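Local coordinates for protein coenzyme A transferase (Yersinia pestis, PDB 3QLI) that probably transfers coenzyme A from an acyl-CoA to a carboxylate acceptor, as acetate CoA-transferases do, at residues E220-P233 with G375-A387. Numbering follows the deposited sequence.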
loop_
_atom_site.group_PDB
_atom_site.type_symbol
_atom_site.label_atom_id
_atom_site.label_comp_id
_atom_site.label_asym_id
_atom_site.label_seq_id
_atom_site.Cartn_x
_atom_site.Cartn_y
_atom_site.Cartn_z
ATOM N N GLU A 220 2.535 5.776 -30.674
ATOM C CA GLU A 220 2.904 4.679 -29.764
ATOM C C GLU A 220 1.701 3.939 -29.194
ATOM O O GLU A 220 1.818 2.784 -28.796
ATOM C CB GLU A 220 3.781 5.172 -28.616
ATOM C CG GLU A 220 5.115 5.735 -29.062
ATOM C CD GLU A 220 5.070 7.242 -29.283
ATOM O OE1 GLU A 220 4.134 7.727 -29.955
ATOM O OE2 GLU A 220 5.976 7.938 -28.775
ATOM N N TYR A 221 0.552 4.604 -29.152
ATOM C CA TYR A 221 -0.647 4.022 -28.553
ATOM C C TYR A 221 -1.177 2.853 -29.359
ATOM O O TYR A 221 -1.881 2.003 -28.827
ATOM C CB TYR A 221 -1.762 5.069 -28.411
ATOM C CG TYR A 221 -1.541 6.104 -27.315
ATOM C CD1 TYR A 221 -0.496 5.981 -26.409
ATOM C CD2 TYR A 221 -2.388 7.200 -27.192
ATOM C CE1 TYR A 221 -0.290 6.934 -25.410
ATOM C CE2 TYR A 221 -2.194 8.159 -26.201
ATOM C CZ TYR A 221 -1.148 8.020 -25.314
ATOM O OH TYR A 221 -0.962 8.970 -24.330
ATOM N N THR A 222 -0.875 2.821 -30.651
ATOM C CA THR A 222 -1.343 1.709 -31.465
ATOM C C THR A 222 -0.728 0.418 -30.956
ATOM O O THR A 222 -1.441 -0.536 -30.660
ATOM C CB THR A 222 -1.050 1.903 -32.959
ATOM O OG1 THR A 222 -1.783 3.039 -33.432
ATOM C CG2 THR A 222 -1.475 0.668 -33.750
ATOM N N SER A 223 0.596 0.392 -30.839
ATOM C CA SER A 223 1.271 -0.815 -30.368
ATOM C C SER A 223 0.894 -1.103 -28.920
ATOM O O SER A 223 0.638 -2.238 -28.544
ATOM C CB SER A 223 2.786 -0.659 -30.453
ATOM O OG SER A 223 3.416 -1.669 -29.677
ATOM N N ILE A 224 0.893 -0.060 -28.099
ATOM C CA ILE A 224 0.535 -0.227 -26.697
ATOM C C ILE A 224 -0.875 -0.803 -26.522
ATOM O O ILE A 224 -1.079 -1.711 -25.726
ATOM C CB ILE A 224 0.703 1.083 -25.927
ATOM C CG1 ILE A 224 2.190 1.471 -25.908
ATOM C CG2 ILE A 224 0.115 0.936 -24.496
ATOM C CD1 ILE A 224 2.485 2.829 -25.244
ATOM N N SER A 225 -1.857 -0.286 -27.258
ATOM C CA SER A 225 -3.218 -0.780 -27.078
ATOM C C SER A 225 -3.330 -2.256 -27.453
ATOM O O SER A 225 -4.122 -2.985 -26.866
ATOM C CB SER A 225 -4.237 0.065 -27.857
ATOM O OG SER A 225 -3.982 -0.012 -29.250
ATOM N N HIS A 226 -2.539 -2.710 -28.424
ATOM C CA HIS A 226 -2.569 -4.129 -28.786
ATOM C C HIS A 226 -1.856 -5.039 -27.792
ATOM O O HIS A 226 -2.317 -6.149 -27.526
ATOM C CB HIS A 226 -2.076 -4.354 -30.216
ATOM C CG HIS A 226 -3.076 -3.927 -31.242
ATOM N ND1 HIS A 226 -3.092 -2.659 -31.784
ATOM C CD2 HIS A 226 -4.142 -4.575 -31.771
ATOM C CE1 HIS A 226 -4.099 -2.556 -32.636
ATOM N NE2 HIS A 226 -4.753 -3.706 -32.645
ATOM N N ILE A 227 -0.750 -4.575 -27.224
ATOM C CA ILE A 227 -0.062 -5.387 -26.223
ATOM C C ILE A 227 -0.969 -5.531 -24.992
ATOM O O ILE A 227 -1.125 -6.609 -24.422
ATOM C CB ILE A 227 1.264 -4.747 -25.817
ATOM C CG1 ILE A 227 2.209 -4.675 -27.021
ATOM C CG2 ILE A 227 1.905 -5.516 -24.657
ATOM C CD1 ILE A 227 3.283 -3.612 -26.854
ATOM N N ILE A 228 -1.570 -4.428 -24.587
ATOM C CA ILE A 228 -2.490 -4.454 -23.449
ATOM C C ILE A 228 -3.667 -5.366 -23.743
ATOM O O ILE A 228 -4.011 -6.234 -22.938
ATOM C CB ILE A 228 -3.001 -3.042 -23.115
ATOM C CG1 ILE A 228 -1.846 -2.192 -22.587
ATOM C CG2 ILE A 228 -4.163 -3.105 -22.099
ATOM C CD1 ILE A 228 -2.222 -0.765 -22.269
ATOM N N ALA A 229 -4.280 -5.193 -24.913
ATOM C CA ALA A 229 -5.443 -6.011 -25.254
ATOM C C ALA A 229 -5.113 -7.506 -25.243
ATOM O O ALA A 229 -5.954 -8.327 -24.893
ATOM C CB ALA A 229 -6.037 -5.592 -26.604
ATOM N N ASP A 230 -3.894 -7.861 -25.633
ATOM C CA ASP A 230 -3.493 -9.264 -25.610
ATOM C C ASP A 230 -3.487 -9.832 -24.188
ATOM O O ASP A 230 -3.583 -11.043 -23.998
ATOM C CB ASP A 230 -2.109 -9.451 -26.233
ATOM C CG ASP A 230 -2.125 -9.369 -27.752
ATOM O OD1 ASP A 230 -3.224 -9.349 -28.352
ATOM O OD2 ASP A 230 -1.019 -9.335 -28.343
ATOM N N LEU A 231 -3.369 -8.952 -23.196
ATOM C CA LEU A 231 -3.321 -9.358 -21.792
ATOM C C LEU A 231 -4.706 -9.371 -21.139
ATOM O O LEU A 231 -4.833 -9.674 -19.953
ATOM C CB LEU A 231 -2.388 -8.430 -20.995
ATOM C CG LEU A 231 -0.907 -8.456 -21.376
ATOM C CD1 LEU A 231 -0.156 -7.286 -20.756
ATOM C CD2 LEU A 231 -0.279 -9.777 -20.962
ATOM N N VAL A 232 -5.733 -9.028 -21.911
ATOM C CA VAL A 232 -7.113 -9.070 -21.433
ATOM C C VAL A 232 -7.836 -10.305 -21.967
ATOM O O VAL A 232 -8.059 -10.426 -23.175
ATOM C CB VAL A 232 -7.891 -7.822 -21.886
ATOM C CG1 VAL A 232 -9.285 -7.833 -21.303
ATOM C CG2 VAL A 232 -7.148 -6.552 -21.465
ATOM N N PRO A 233 -8.213 -11.230 -21.072
ATOM C CA PRO A 233 -8.961 -12.423 -21.505
ATOM C C PRO A 233 -10.464 -12.161 -21.610
ATOM O O PRO A 233 -10.930 -11.190 -21.022
ATOM C CB PRO A 233 -8.689 -13.421 -20.383
ATOM C CG PRO A 233 -8.473 -12.567 -19.168
ATOM C CD PRO A 233 -7.838 -11.283 -19.650
ATOM N N GLY A 375 -6.396 -14.806 -11.316
ATOM C CA GLY A 375 -6.201 -14.585 -12.742
ATOM C C GLY A 375 -6.018 -13.104 -13.081
ATOM O O GLY A 375 -6.008 -12.728 -14.250
ATOM N N GLY A 376 -5.873 -12.264 -12.059
ATOM C CA GLY A 376 -5.800 -10.818 -12.247
ATOM C C GLY A 376 -4.456 -10.326 -12.762
ATOM O O GLY A 376 -3.413 -10.960 -12.528
ATOM N N ARG A 377 -4.478 -9.195 -13.468
ATOM C CA ARG A 377 -3.255 -8.544 -13.929
ATOM C C ARG A 377 -3.349 -7.035 -13.747
ATOM O O ARG A 377 -4.350 -6.420 -14.132
ATOM C CB ARG A 377 -3.003 -8.825 -15.421
ATOM C CG ARG A 377 -2.768 -10.284 -15.770
ATOM C CD ARG A 377 -2.413 -10.464 -17.254
ATOM N NE ARG A 377 -2.139 -11.874 -17.540
ATOM C CZ ARG A 377 -2.671 -12.567 -18.543
ATOM N NH1 ARG A 377 -3.503 -11.985 -19.402
ATOM N NH2 ARG A 377 -2.360 -13.851 -18.690
ATOM N N SER A 378 -2.305 -6.445 -13.173
ATOM C CA SER A 378 -2.178 -4.988 -13.146
ATOM C C SER A 378 -1.178 -4.552 -14.219
ATOM O O SER A 378 -0.066 -5.073 -14.289
ATOM C CB SER A 378 -1.682 -4.504 -11.779
ATOM O OG SER A 378 -1.089 -3.218 -11.901
ATOM N N ILE A 379 -1.593 -3.614 -15.063
ATOM C CA ILE A 379 -0.763 -3.108 -16.145
ATOM C C ILE A 379 -0.536 -1.612 -15.939
ATOM O O ILE A 379 -1.479 -0.853 -15.682
ATOM C CB ILE A 379 -1.446 -3.312 -17.518
ATOM C CG1 ILE A 379 -1.601 -4.812 -17.802
ATOM C CG2 ILE A 379 -0.643 -2.615 -18.623
ATOM C CD1 ILE A 379 -2.666 -5.147 -18.840
ATOM N N ILE A 380 0.716 -1.191 -16.031
ATOM C CA ILE A 380 1.026 0.234 -16.020
ATOM C C ILE A 380 1.779 0.494 -17.319
ATOM O O ILE A 380 2.763 -0.174 -17.612
ATOM C CB ILE A 380 1.875 0.623 -14.812
ATOM C CG1 ILE A 380 1.034 0.496 -13.523
ATOM C CG2 ILE A 380 2.415 2.038 -14.991
ATOM C CD1 ILE A 380 1.839 0.686 -12.221
ATOM N N ALA A 381 1.289 1.440 -18.111
ATOM C CA ALA A 381 1.796 1.616 -19.468
ATOM C C ALA A 381 2.266 3.038 -19.699
ATOM O O ALA A 381 1.697 3.985 -19.148
ATOM C CB ALA A 381 0.708 1.261 -20.480
ATOM N N THR A 382 3.296 3.191 -20.528
ATOM C CA THR A 382 3.706 4.520 -20.978
ATOM C C THR A 382 4.431 4.393 -22.311
ATOM O O THR A 382 5.091 3.382 -22.558
ATOM C CB THR A 382 4.674 5.197 -19.981
ATOM O OG1 THR A 382 5.132 6.449 -20.519
ATOM C CG2 THR A 382 5.882 4.307 -19.723
ATOM N N PRO A 383 4.303 5.414 -23.179
ATOM C CA PRO A 383 5.219 5.497 -24.328
ATOM C C PRO A 383 6.640 5.547 -23.770
ATOM O O PRO A 383 6.821 6.064 -22.655
ATOM C CB PRO A 383 4.889 6.856 -24.961
ATOM C CG PRO A 383 3.618 7.319 -24.320
ATOM C CD PRO A 383 3.456 6.610 -23.022
ATOM N N SER A 384 7.631 5.064 -24.516
ATOM C CA SER A 384 8.983 4.968 -23.986
ATOM C C SER A 384 9.714 6.305 -23.950
ATOM O O SER A 384 10.694 6.449 -23.224
ATOM C CB SER A 384 9.810 3.960 -24.791
ATOM O OG SER A 384 10.079 4.467 -26.086
ATOM N N THR A 385 9.248 7.279 -24.729
ATOM C CA THR A 385 9.922 8.572 -24.792
ATOM C C THR A 385 8.948 9.742 -24.749
ATOM O O THR A 385 7.731 9.563 -24.823
ATOM C CB THR A 385 10.773 8.719 -26.072
ATOM O OG1 THR A 385 9.913 8.828 -27.215
ATOM C CG2 THR A 385 11.684 7.520 -26.238
ATOM N N ALA A 386 9.508 10.940 -24.620
ATOM C CA ALA A 386 8.733 12.175 -24.653
ATOM C C ALA A 386 9.495 13.189 -25.497
ATOM O O ALA A 386 10.663 12.966 -25.833
ATOM C CB ALA A 386 8.526 12.708 -23.243
ATOM N N ALA A 387 8.841 14.292 -25.849
ATOM C CA ALA A 387 9.553 15.398 -26.491
ATOM C C ALA A 387 10.197 14.981 -27.813
ATOM O O ALA A 387 11.412 15.100 -27.988
ATOM C CB ALA A 387 10.616 15.949 -25.539
HETATM O O HOH W 1 7.912 6.736 -27.307
#
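Ile-379 pushes its CD1 methyl up from strand 377-381 into the angle between Ile-228 of helix 220-230 and Leu-231 just past its end, 3.8 Å from Leu-231 CD1 and 4.1 Å from Ile-228 CG2. Ile-228 CD1 and, one turn earlier, Ile-224 CG2 both rest on the CB of Ala-381. In Ile-224, CG1 lies anti to the carbonyl carbon (chi1 -65°), which carries CD1 onward over the Thr-382 to Pro-383 peptide, 3.8 Å from Pro-383 N. Pro-383 CG in turn lies 4.1 Å from Tyr-221 CE1, oblique to the ring.

Polar groups finish both ends. Where the helix runs out, Arg-377 reaches up with its chain extended from CG to NE and gives NH1 to Leu-231 O at 2.7 Å; the oxygen lies in the guanidinium plane, but the nitrogen stands above the carbonyl plane and the hydrogen bond is bent, 143° at the hydrogen. Leu-231 CD2 covers one face of that guanidinium. At the other end a water donates to Glu-220 OE2 (2.7 Å) and accepts from Thr-385 OG1 (2.9 Å), bridging side chains that do not bond directly.

Helix 220-230 thus runs antiparallel to a central strand of the C-terminal Rossmann-like sheet, packed on one face while helix 363-372 meets Ser-378 and Ile-380 on the other; 375-387 ends at Ala-387, part of a CoA site seen in this protein. The contact is greasy through its middle and polar at its ends, so shape fixes the helix over the strand, and the arginine probably stabilises the partial negative charge of the helix C-terminus.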